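Local structure of mercuric reductase (Metallosphaera sedula, 4YWO) at residues Phe346-Thr357 with Val401-Ala411. The protein probably reduces mercuric ion to elemental mercury with NADPH as electron donor, working as a homodimeric FAD-dependent oxidoreductase. Numbering follows the deposited sequence.
Sequences FTQPNLARVGLT and VGVHAVGENVA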
loop_
_atom_site.group_PDB
_atom_site.type_symbol
_atom_site.label_atom_id
_atom_site.label_comp_id
_atom_site.label_asym_id
_atom_site.label_seq_id
_atom_site.Cartn_x
_atom_site.Cartn_y
_atom_site.Cartn_z
ATOM N N PHE A 346 -12.746 -4.460 2.952
ATOM C CA PHE A 346 -11.982 -5.004 1.835
ATOM C C PHE A 346 -12.856 -5.253 0.580
ATOM O O PHE A 346 -12.549 -6.121 -0.211
ATOM C CB PHE A 346 -11.280 -6.278 2.249
ATOM C CG PHE A 346 -10.112 -6.091 3.178
ATOM C CD1 PHE A 346 -8.823 -5.806 2.637
ATOM C CD2 PHE A 346 -10.194 -6.223 4.539
ATOM C CE1 PHE A 346 -7.730 -5.594 3.473
ATOM C CE2 PHE A 346 -9.062 -6.059 5.336
ATOM C CZ PHE A 346 -7.837 -5.794 4.771
ATOM N N THR A 347 -13.929 -4.460 0.390
ATOM C CA THR A 347 -14.464 -4.319 -0.896
ATOM C C THR A 347 -13.384 -3.811 -1.890
ATOM O O THR A 347 -12.365 -3.365 -1.492
ATOM C CB THR A 347 -15.620 -3.325 -0.892
ATOM O OG1 THR A 347 -15.252 -2.092 -0.227
ATOM C CG2 THR A 347 -16.852 -3.889 -0.111
ATOM N N GLN A 348 -13.746 -3.845 -3.148
ATOM C CA GLN A 348 -12.960 -3.180 -4.203
ATOM C C GLN A 348 -13.841 -2.064 -4.703
ATOM O O GLN A 348 -14.954 -2.281 -5.260
ATOM C CB GLN A 348 -12.724 -4.121 -5.337
ATOM C CG GLN A 348 -11.931 -3.410 -6.474
ATOM C CD GLN A 348 -11.567 -4.305 -7.567
ATOM O OE1 GLN A 348 -12.386 -5.176 -7.974
ATOM N NE2 GLN A 348 -10.325 -4.141 -8.119
ATOM N N PRO A 349 -13.408 -0.810 -4.651
ATOM C CA PRO A 349 -12.188 -0.322 -3.924
ATOM C C PRO A 349 -12.367 -0.451 -2.429
ATOM O O PRO A 349 -13.516 -0.608 -1.950
ATOM C CB PRO A 349 -12.092 1.108 -4.343
ATOM C CG PRO A 349 -13.519 1.556 -4.485
ATOM C CD PRO A 349 -14.185 0.343 -5.160
ATOM N N ASN A 350 -11.264 -0.410 -1.722
ATOM C CA ASN A 350 -11.243 -0.502 -0.260
ATOM C C ASN A 350 -11.749 0.801 0.406
ATOM O O ASN A 350 -11.708 1.918 -0.178
ATOM C CB ASN A 350 -9.863 -0.695 0.275
ATOM C CG ASN A 350 -9.093 -1.935 -0.127
ATOM O OD1 ASN A 350 -7.848 -1.926 -0.008
ATOM N ND2 ASN A 350 -9.734 -2.968 -0.651
ATOM N N LEU A 351 -12.281 0.638 1.622
ATOM C CA LEU A 351 -12.555 1.810 2.500
ATOM C C LEU A 351 -11.643 1.613 3.659
ATOM O O LEU A 351 -11.580 0.484 4.237
ATOM C CB LEU A 351 -13.998 1.873 2.994
ATOM C CG LEU A 351 -15.060 1.958 1.858
ATOM C CD1 LEU A 351 -15.513 0.582 1.536
ATOM C CD2 LEU A 351 -16.220 2.869 2.273
ATOM N N ALA A 352 -10.953 2.660 4.111
ATOM C CA ALA A 352 -10.022 2.485 5.226
ATOM C C ALA A 352 -10.105 3.690 6.162
ATOM O O ALA A 352 -10.368 4.816 5.702
ATOM C CB ALA A 352 -8.640 2.434 4.691
ATOM N N ARG A 353 -9.843 3.488 7.427
ATOM C CA ARG A 353 -9.846 4.581 8.372
ATOM C C ARG A 353 -8.885 4.294 9.524
ATOM O O ARG A 353 -8.549 3.151 9.842
ATOM C CB ARG A 353 -11.250 4.720 8.944
ATOM C CG ARG A 353 -11.757 3.569 9.719
ATOM C CD ARG A 353 -13.144 3.716 10.296
ATOM N NE ARG A 353 -13.166 4.696 11.331
ATOM C CZ ARG A 353 -14.315 5.143 11.867
ATOM N NH1 ARG A 353 -15.473 4.628 11.436
ATOM N NH2 ARG A 353 -14.280 6.091 12.775
ATOM N N VAL A 354 -8.345 5.380 10.076
ATOM C CA VAL A 354 -7.574 5.281 11.336
ATOM C C VAL A 354 -7.740 6.604 12.078
ATOM O O VAL A 354 -7.768 7.659 11.442
ATOM C CB VAL A 354 -6.087 4.934 11.062
ATOM C CG1 VAL A 354 -5.384 5.895 10.140
ATOM C CG2 VAL A 354 -5.295 4.688 12.353
ATOM N N GLY A 355 -7.883 6.565 13.397
ATOM C CA GLY A 355 -7.915 7.807 14.193
ATOM C C GLY A 355 -9.379 8.379 14.152
ATOM O O GLY A 355 -10.406 7.726 13.895
ATOM N N LEU A 356 -9.411 9.671 14.456
ATOM C CA LEU A 356 -10.678 10.352 14.680
ATOM C C LEU A 356 -11.340 10.778 13.367
ATOM O O LEU A 356 -10.665 11.215 12.396
ATOM C CB LEU A 356 -10.365 11.607 15.474
ATOM C CG LEU A 356 -9.703 11.418 16.828
ATOM C CD1 LEU A 356 -9.565 12.803 17.472
ATOM C CD2 LEU A 356 -10.553 10.559 17.681
ATOM N N THR A 357 -12.652 10.780 13.391
ATOM C CA THR A 357 -13.375 11.462 12.326
ATOM C C THR A 357 -13.261 12.978 12.571
ATOM O O THR A 357 -12.905 13.422 13.636
ATOM C CB THR A 357 -14.879 11.091 12.275
ATOM O OG1 THR A 357 -15.499 11.537 13.521
ATOM C CG2 THR A 357 -15.108 9.624 12.031
ATOM N N VAL A 401 -4.422 13.443 13.314
ATOM C CA VAL A 401 -5.168 12.603 14.133
ATOM C C VAL A 401 -6.198 11.658 13.522
ATOM O O VAL A 401 -6.799 10.820 14.228
ATOM C CB VAL A 401 -5.825 13.341 15.318
ATOM C CG1 VAL A 401 -4.766 14.065 16.169
ATOM C CG2 VAL A 401 -6.929 14.288 14.877
ATOM N N GLY A 402 -6.456 11.796 12.222
ATOM C CA GLY A 402 -7.389 10.893 11.564
ATOM C C GLY A 402 -7.088 10.937 10.096
ATOM O O GLY A 402 -6.777 11.969 9.488
ATOM N N VAL A 403 -7.229 9.761 9.469
ATOM C CA VAL A 403 -7.159 9.627 8.010
ATOM C C VAL A 403 -8.215 8.625 7.599
ATOM O O VAL A 403 -8.328 7.538 8.210
ATOM C CB VAL A 403 -5.752 9.184 7.520
ATOM C CG1 VAL A 403 -5.747 8.862 6.050
ATOM C CG2 VAL A 403 -4.651 10.128 7.935
ATOM N N HIS A 404 -8.992 8.955 6.555
ATOM C CA HIS A 404 -10.077 8.168 6.066
ATOM C C HIS A 404 -9.939 8.169 4.587
ATOM O O HIS A 404 -9.757 9.185 3.966
ATOM C CB HIS A 404 -11.422 8.792 6.497
ATOM C CG HIS A 404 -11.464 9.061 7.965
ATOM N ND1 HIS A 404 -12.035 8.203 8.867
ATOM C CD2 HIS A 404 -10.899 10.046 8.702
ATOM C CE1 HIS A 404 -11.804 8.628 10.084
ATOM N NE2 HIS A 404 -11.037 9.710 10.006
ATOM N N ALA A 405 -10.128 6.995 3.928
ATOM C CA ALA A 405 -9.883 6.974 2.492
ATOM C C ALA A 405 -10.726 5.866 1.825
ATOM O O ALA A 405 -11.098 4.853 2.473
ATOM C CB ALA A 405 -8.425 6.724 2.202
ATOM N N VAL A 406 -11.053 6.090 0.559
ATOM C CA VAL A 406 -11.705 5.097 -0.302
ATOM C C VAL A 406 -10.875 5.144 -1.589
ATOM O O VAL A 406 -10.681 6.192 -2.204
ATOM C CB VAL A 406 -13.215 5.457 -0.535
ATOM C CG1 VAL A 406 -13.746 4.508 -1.596
ATOM C CG2 VAL A 406 -13.965 5.428 0.754
ATOM N N GLY A 407 -10.456 3.962 -2.061
ATOM C CA GLY A 407 -9.724 3.883 -3.309
ATOM C C GLY A 407 -9.041 2.523 -3.449
ATOM O O GLY A 407 -9.127 1.646 -2.561
ATOM N N GLU A 408 -8.410 2.328 -4.568
ATOM C CA GLU A 408 -7.836 1.024 -4.897
ATOM C C GLU A 408 -6.675 0.709 -3.931
ATOM O O GLU A 408 -5.677 1.429 -3.871
ATOM C CB GLU A 408 -7.249 1.061 -6.333
ATOM C CG GLU A 408 -7.152 -0.307 -6.930
ATOM C CD GLU A 408 -8.568 -0.933 -7.161
ATOM O OE1 GLU A 408 -8.555 -2.120 -6.911
ATOM O OE2 GLU A 408 -9.661 -0.254 -7.459
ATOM N N ASN A 409 -6.786 -0.388 -3.209
ATOM C CA ASN A 409 -5.771 -0.883 -2.322
ATOM C C ASN A 409 -5.366 0.128 -1.265
ATOM O O ASN A 409 -4.265 0.069 -0.754
ATOM C CB ASN A 409 -4.529 -1.288 -3.085
ATOM C CG ASN A 409 -4.758 -2.430 -4.051
ATOM O OD1 ASN A 409 -4.184 -2.399 -5.189
ATOM N ND2 ASN A 409 -5.484 -3.437 -3.639
ATOM N N VAL A 410 -6.312 1.019 -0.843
ATOM C CA VAL A 410 -5.953 1.950 0.249
ATOM C C VAL A 410 -5.654 1.203 1.555
ATOM O O VAL A 410 -5.095 1.786 2.460
ATOM C CB VAL A 410 -6.932 3.120 0.370
ATOM C CG1 VAL A 410 -6.946 4.007 -0.855
ATOM C CG2 VAL A 410 -8.352 2.689 0.740
ATOM N N ALA A 411 -6.083 -0.046 1.685
ATOM C CA ALA A 411 -5.668 -0.800 2.838
ATOM C C ALA A 411 -4.147 -0.852 3.043
ATOM O O ALA A 411 -3.701 -0.897 4.203
ATOM C CB ALA A 411 -6.140 -2.222 2.720
HETATM O O HOH W 1 -6.213 -4.003 -0.482
#
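Asn350 and Ala411 meet where strand 350-355 begins and the antiparallel strand 399-407 ends. The backbone N of Ala411 reaches a lone pair of Asn350 OD1 in the amide plane (3.1 Å), and a water donates to the same oxygen. At the other end of that amide, Asn350 ND2 gives a hydrogen bond to Thr347 O at 2.8 Å, so bonds at both ends fix the flip of the group beside the type II turn Gly407-Val410. Gln348, its chain extended, crosses Glu408 at a slant; chi1 of 178° carries its amide out to the carboxylate. Gln348 NE2 meets Glu408 OE1 on its syn side at 2.9 Å, tilted 27° out of the carboxylate plane, and Glu408 OE2 is hydrogen-bonded to Ser386 OG. Leu351 and Val406 point the same way, Leu351 CD2 lying 3.7 Å from Val406 CG2. On this face His404 swings its ring past Arg353 CB, and His404 NE2 donates in the ring plane to Leu356 O (2.8 Å), arriving from above that carbonyl's plane. On the other face, Val354 and Val403 pack against helix 414-422. Phe346 CE1 touches Ala411 CB, and its residue contacts FAD. The paired strands belong to the antiparallel sheet of the dimerisation domain of pyridine nucleotide-disulfide oxidoreductases.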